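Local coordinates for methyltransferase WBDD (Escherichia coli, PDB 4AZS), which acts as a bifunctional kinase and methyltransferase that regulates the chain length of the O9a O antigen, at residues S394-F404 with V442-F452. Numbering follows the deposited sequence.
Sequences SWPTNLVQSFF and VWQEPVERWNF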
loop_
_atom_site.group_PDB
_atom_site.type_symbol
_atom_site.label_atom_id
_atom_site.label_comp_id
_atom_site.label_asym_id
_atom_site.label_seq_id
_atom_site.Cartn_x
_atom_site.Cartn_y
_atom_site.Cartn_z
ATOM N N SER A 394 -14.581 -68.310 24.433
ATOM C CA SER A 394 -13.720 -69.133 25.274
ATOM C C SER A 394 -12.538 -68.290 25.742
ATOM O O SER A 394 -12.070 -67.407 25.022
ATOM C CB SER A 394 -13.250 -70.409 24.552
ATOM O OG SER A 394 -11.857 -70.398 24.269
ATOM N N TRP A 395 -12.056 -68.588 26.946
ATOM C CA TRP A 395 -11.402 -67.593 27.767
ATOM C C TRP A 395 -10.682 -68.220 28.918
ATOM O O TRP A 395 -11.212 -69.143 29.522
ATOM C CB TRP A 395 -12.472 -66.664 28.287
ATOM C CG TRP A 395 -11.944 -65.295 28.555
ATOM C CD1 TRP A 395 -11.605 -64.303 27.629
ATOM C CD2 TRP A 395 -11.660 -64.722 29.858
ATOM N NE1 TRP A 395 -11.150 -63.177 28.268
ATOM C CE2 TRP A 395 -11.158 -63.365 29.610
ATOM C CE3 TRP A 395 -11.772 -65.176 31.160
ATOM C CZ2 TRP A 395 -10.792 -62.526 30.639
ATOM C CZ3 TRP A 395 -11.407 -64.325 32.187
ATOM C CH2 TRP A 395 -10.928 -63.028 31.934
ATOM N N PRO A 396 -9.490 -67.715 29.290
ATOM C CA PRO A 396 -8.764 -66.492 28.947
ATOM C C PRO A 396 -7.773 -66.652 27.804
ATOM O O PRO A 396 -6.656 -66.114 27.854
ATOM C CB PRO A 396 -7.989 -66.217 30.234
ATOM C CG PRO A 396 -7.592 -67.593 30.682
ATOM C CD PRO A 396 -8.714 -68.521 30.258
ATOM N N THR A 397 -8.195 -67.335 26.761
ATOM C CA THR A 397 -7.282 -67.768 25.719
ATOM C C THR A 397 -6.630 -66.598 24.971
ATOM O O THR A 397 -5.426 -66.620 24.749
ATOM C CB THR A 397 -7.994 -68.760 24.750
ATOM O OG1 THR A 397 -9.038 -68.080 24.056
ATOM C CG2 THR A 397 -8.627 -69.898 25.528
ATOM N N ASN A 398 -7.403 -65.584 24.607
ATOM C CA ASN A 398 -6.860 -64.349 23.979
ATOM C C ASN A 398 -5.744 -63.685 24.792
ATOM O O ASN A 398 -4.718 -63.303 24.246
ATOM C CB ASN A 398 -7.966 -63.292 23.772
ATOM C CG ASN A 398 -9.032 -63.737 22.773
ATOM O OD1 ASN A 398 -8.725 -64.289 21.705
ATOM N ND2 ASN A 398 -10.292 -63.506 23.117
ATOM N N LEU A 399 -5.954 -63.544 26.097
ATOM C CA LEU A 399 -4.931 -62.964 26.992
ATOM C C LEU A 399 -3.652 -63.795 27.023
ATOM O O LEU A 399 -2.542 -63.254 27.115
ATOM C CB LEU A 399 -5.480 -62.822 28.422
ATOM C CG LEU A 399 -6.534 -61.732 28.695
ATOM C CD1 LEU A 399 -7.814 -61.960 27.907
ATOM C CD2 LEU A 399 -6.878 -61.653 30.176
ATOM N N VAL A 400 -3.780 -65.114 26.926
ATOM C CA VAL A 400 -2.590 -65.956 26.943
ATOM C C VAL A 400 -1.826 -65.675 25.661
ATOM O O VAL A 400 -0.590 -65.654 25.668
ATOM C CB VAL A 400 -2.918 -67.463 27.100
ATOM C CG1 VAL A 400 -1.713 -68.342 26.756
ATOM C CG2 VAL A 400 -3.396 -67.761 28.503
ATOM N N GLN A 401 -2.571 -65.397 24.586
ATOM C CA GLN A 401 -1.977 -65.155 23.265
ATOM C C GLN A 401 -1.159 -63.869 23.275
ATOM O O GLN A 401 0.013 -63.872 22.882
ATOM C CB GLN A 401 -3.054 -65.087 22.157
ATOM C CG GLN A 401 -2.512 -64.816 20.745
ATOM C CD GLN A 401 -2.005 -66.060 20.010
ATOM O OE1 GLN A 401 -1.606 -67.045 20.626
ATOM N NE2 GLN A 401 -2.023 -66.013 18.675
ATOM N N SER A 402 -1.767 -62.779 23.725
ATOM C CA SER A 402 -1.019 -61.522 23.872
ATOM C C SER A 402 0.195 -61.701 24.780
ATOM O O SER A 402 1.257 -61.127 24.538
ATOM C CB SER A 402 -1.887 -60.436 24.466
ATOM O OG SER A 402 -2.265 -60.893 25.725
ATOM N N PHE A 403 0.060 -62.510 25.821
ATOM C CA PHE A 403 1.176 -62.644 26.709
ATOM C C PHE A 403 2.383 -63.207 25.945
ATOM O O PHE A 403 3.538 -62.999 26.340
ATOM C CB PHE A 403 0.835 -63.498 27.923
ATOM C CG PHE A 403 1.878 -63.412 28.995
ATOM C CD1 PHE A 403 1.856 -62.369 29.920
ATOM C CD2 PHE A 403 2.919 -64.303 29.028
ATOM C CE1 PHE A 403 2.831 -62.250 30.879
ATOM C CE2 PHE A 403 3.905 -64.190 29.998
ATOM C CZ PHE A 403 3.868 -63.152 30.920
ATOM N N PHE A 404 2.125 -63.908 24.838
ATOM C CA PHE A 404 3.219 -64.420 24.026
ATOM C C PHE A 404 3.901 -63.301 23.277
ATOM O O PHE A 404 5.112 -63.338 23.056
ATOM C CB PHE A 404 2.720 -65.457 23.022
ATOM C CG PHE A 404 2.174 -66.686 23.659
ATOM C CD1 PHE A 404 2.908 -67.355 24.637
ATOM C CD2 PHE A 404 0.952 -67.200 23.259
ATOM C CE1 PHE A 404 2.424 -68.506 25.220
ATOM C CE2 PHE A 404 0.458 -68.359 23.834
ATOM C CZ PHE A 404 1.190 -68.999 24.826
ATOM N N VAL A 442 2.808 -74.909 25.030
ATOM C CA VAL A 442 1.519 -74.337 25.299
ATOM C C VAL A 442 0.647 -74.542 24.095
ATOM O O VAL A 442 -0.552 -74.867 24.228
ATOM C CB VAL A 442 1.575 -72.836 25.590
ATOM C CG1 VAL A 442 0.164 -72.272 25.678
ATOM C CG2 VAL A 442 2.339 -72.561 26.858
ATOM N N TRP A 443 1.238 -74.345 22.922
ATOM C CA TRP A 443 0.511 -74.483 21.676
ATOM C C TRP A 443 0.015 -75.870 21.409
ATOM O O TRP A 443 -0.930 -76.012 20.692
ATOM C CB TRP A 443 1.315 -73.956 20.482
ATOM C CG TRP A 443 1.020 -72.496 20.246
ATOM C CD1 TRP A 443 1.479 -71.405 20.995
ATOM C CD2 TRP A 443 0.142 -71.909 19.224
ATOM N NE1 TRP A 443 0.983 -70.219 20.507
ATOM C CE2 TRP A 443 0.178 -70.444 19.441
ATOM C CE3 TRP A 443 -0.625 -72.419 18.190
ATOM C CZ2 TRP A 443 -0.537 -69.567 18.649
ATOM C CZ3 TRP A 443 -1.338 -71.519 17.395
ATOM C CH2 TRP A 443 -1.287 -70.127 17.619
ATOM N N GLN A 444 0.611 -76.892 22.013
ATOM C CA GLN A 444 0.138 -78.267 21.817
ATOM C C GLN A 444 -1.039 -78.599 22.729
ATOM O O GLN A 444 -1.552 -79.696 22.664
ATOM C CB GLN A 444 1.247 -79.265 22.119
ATOM C CG GLN A 444 2.461 -79.107 21.233
ATOM C CD GLN A 444 2.062 -78.948 19.789
ATOM O OE1 GLN A 444 1.352 -79.792 19.236
ATOM N NE2 GLN A 444 2.440 -77.833 19.199
ATOM N N GLU A 445 -1.397 -77.681 23.623
ATOM C CA GLU A 445 -2.487 -77.896 24.555
ATOM C C GLU A 445 -3.841 -77.586 23.929
ATOM O O GLU A 445 -4.003 -76.575 23.257
ATOM C CB GLU A 445 -2.361 -76.968 25.758
ATOM C CG GLU A 445 -1.183 -77.280 26.645
ATOM C CD GLU A 445 -1.387 -78.467 27.512
ATOM O OE1 GLU A 445 -2.526 -78.979 27.596
ATOM O OE2 GLU A 445 -0.418 -78.835 28.206
ATOM N N PRO A 446 -4.845 -78.409 24.225
ATOM C CA PRO A 446 -6.182 -77.990 23.804
ATOM C C PRO A 446 -6.474 -76.650 24.413
ATOM O O PRO A 446 -6.030 -76.362 25.528
ATOM C CB PRO A 446 -7.116 -79.017 24.389
ATOM C CG PRO A 446 -6.293 -79.901 25.286
ATOM C CD PRO A 446 -4.830 -79.642 25.029
ATOM N N VAL A 447 -7.238 -75.860 23.681
ATOM C CA VAL A 447 -7.413 -74.470 23.954
ATOM C C VAL A 447 -8.213 -74.241 25.234
ATOM O O VAL A 447 -7.914 -73.306 25.951
ATOM C CB VAL A 447 -8.026 -73.780 22.721
ATOM C CG1 VAL A 447 -8.757 -72.506 23.066
ATOM C CG2 VAL A 447 -6.890 -73.494 21.761
ATOM N N GLU A 448 -9.186 -75.105 25.528
ATOM C CA GLU A 448 -9.912 -74.988 26.788
ATOM C C GLU A 448 -8.955 -75.074 27.970
ATOM O O GLU A 448 -9.355 -74.766 29.060
ATOM C CB GLU A 448 -10.995 -76.066 26.943
ATOM C CG GLU A 448 -10.462 -77.504 27.080
ATOM C CD GLU A 448 -11.566 -78.563 27.086
ATOM O OE1 GLU A 448 -12.752 -78.217 27.281
ATOM O OE2 GLU A 448 -11.255 -79.762 26.892
ATOM N N ARG A 449 -7.715 -75.519 27.777
ATOM C CA ARG A 449 -6.776 -75.632 28.896
ATOM C C ARG A 449 -5.831 -74.449 29.027
ATOM O O ARG A 449 -5.041 -74.411 29.964
ATOM C CB ARG A 449 -5.977 -76.953 28.826
ATOM C CG ARG A 449 -6.812 -78.141 29.238
ATOM C CD ARG A 449 -6.116 -79.494 29.126
ATOM N NE ARG A 449 -4.819 -79.534 29.799
ATOM C CZ ARG A 449 -4.573 -79.981 31.046
ATOM N NH1 ARG A 449 -5.551 -80.431 31.839
ATOM N NH2 ARG A 449 -3.312 -79.975 31.515
ATOM N N TRP A 450 -5.918 -73.469 28.124
ATOM C CA TRP A 450 -5.029 -72.309 28.168
ATOM C C TRP A 450 -5.454 -71.377 29.281
ATOM O O TRP A 450 -6.611 -70.936 29.308
ATOM C CB TRP A 450 -5.072 -71.519 26.880
ATOM C CG TRP A 450 -4.402 -72.164 25.717
ATOM C CD1 TRP A 450 -4.217 -73.504 25.487
ATOM C CD2 TRP A 450 -3.833 -71.490 24.544
ATOM N NE1 TRP A 450 -3.593 -73.698 24.299
ATOM C CE2 TRP A 450 -3.351 -72.538 23.674
ATOM C CE3 TRP A 450 -3.703 -70.165 24.142
ATOM C CZ2 TRP A 450 -2.736 -72.264 22.467
ATOM C CZ3 TRP A 450 -3.107 -69.897 22.913
ATOM C CH2 TRP A 450 -2.613 -70.919 22.105
ATOM N N ASN A 451 -4.547 -71.102 30.218
ATOM C CA ASN A 451 -4.825 -70.142 31.324
ATOM C C ASN A 451 -3.536 -69.861 32.018
ATOM O O ASN A 451 -2.499 -70.390 31.600
ATOM C CB ASN A 451 -5.874 -70.668 32.296
ATOM C CG ASN A 451 -5.434 -71.924 33.010
ATOM O OD1 ASN A 451 -4.292 -72.068 33.391
ATOM N ND2 ASN A 451 -6.347 -72.840 33.185
ATOM N N PHE A 452 -3.552 -68.944 32.992
ATOM C CA PHE A 452 -2.263 -68.454 33.510
ATOM C C PHE A 452 -1.628 -69.402 34.484
ATOM O O PHE A 452 -0.430 -69.435 34.579
ATOM C CB PHE A 452 -2.362 -67.041 34.050
ATOM C CG PHE A 452 -2.420 -66.009 32.967
ATOM C CD1 PHE A 452 -1.256 -65.482 32.436
ATOM C CD2 PHE A 452 -3.638 -65.624 32.423
ATOM C CE1 PHE A 452 -1.312 -64.525 31.423
ATOM C CE2 PHE A 452 -3.701 -64.649 31.417
ATOM C CZ PHE A 452 -2.534 -64.115 30.915
#
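Trp450 lays its six-membered ring against helix 397-410: CE3 lies 3.8 Å from Val400 CG1, and CZ3 comes 4.0 Å from Phe404 CE2, at the edge of the phenyl ring. Val442 CG1 sits over the centre of one indole face and also touches Phe404 CZ at 3.5 Å, while Val447 CG2 lies over the opposite face, nearer its rim. Trp450 NE1 donates to Glu445 O (3.1 Å), from above the carbonyl plane, which ties the ring to its own loop. Val400 forks between two aromatics: CG1, anti to the backbone N (chi1 165°), goes to Trp450, and CG2 lies over the margin of one Phe452 face. That ring in turn makes an offset edge-to-face pair with Phe403, planes at 88°. At the indole edge of Trp450, Gln401 OE1 is buried 3.4 Å from Trp443 CZ2 and has no hydrogen-bond partner, whereas NE2 is held by Glu483. Just before the helix, Pro396, which follows a cis peptide bond, lays its CD 3.3 Å from Trp450 O, and Asn451 OD1 caps the next helix at Leu454 N. Glu356 of helix 341-357 accepts from Phe452 N. These aromatic contacts join helix 397-410 to the loop between helices 435-443 and 452-460, in what is probably the helical C-lobe of the kinase domain.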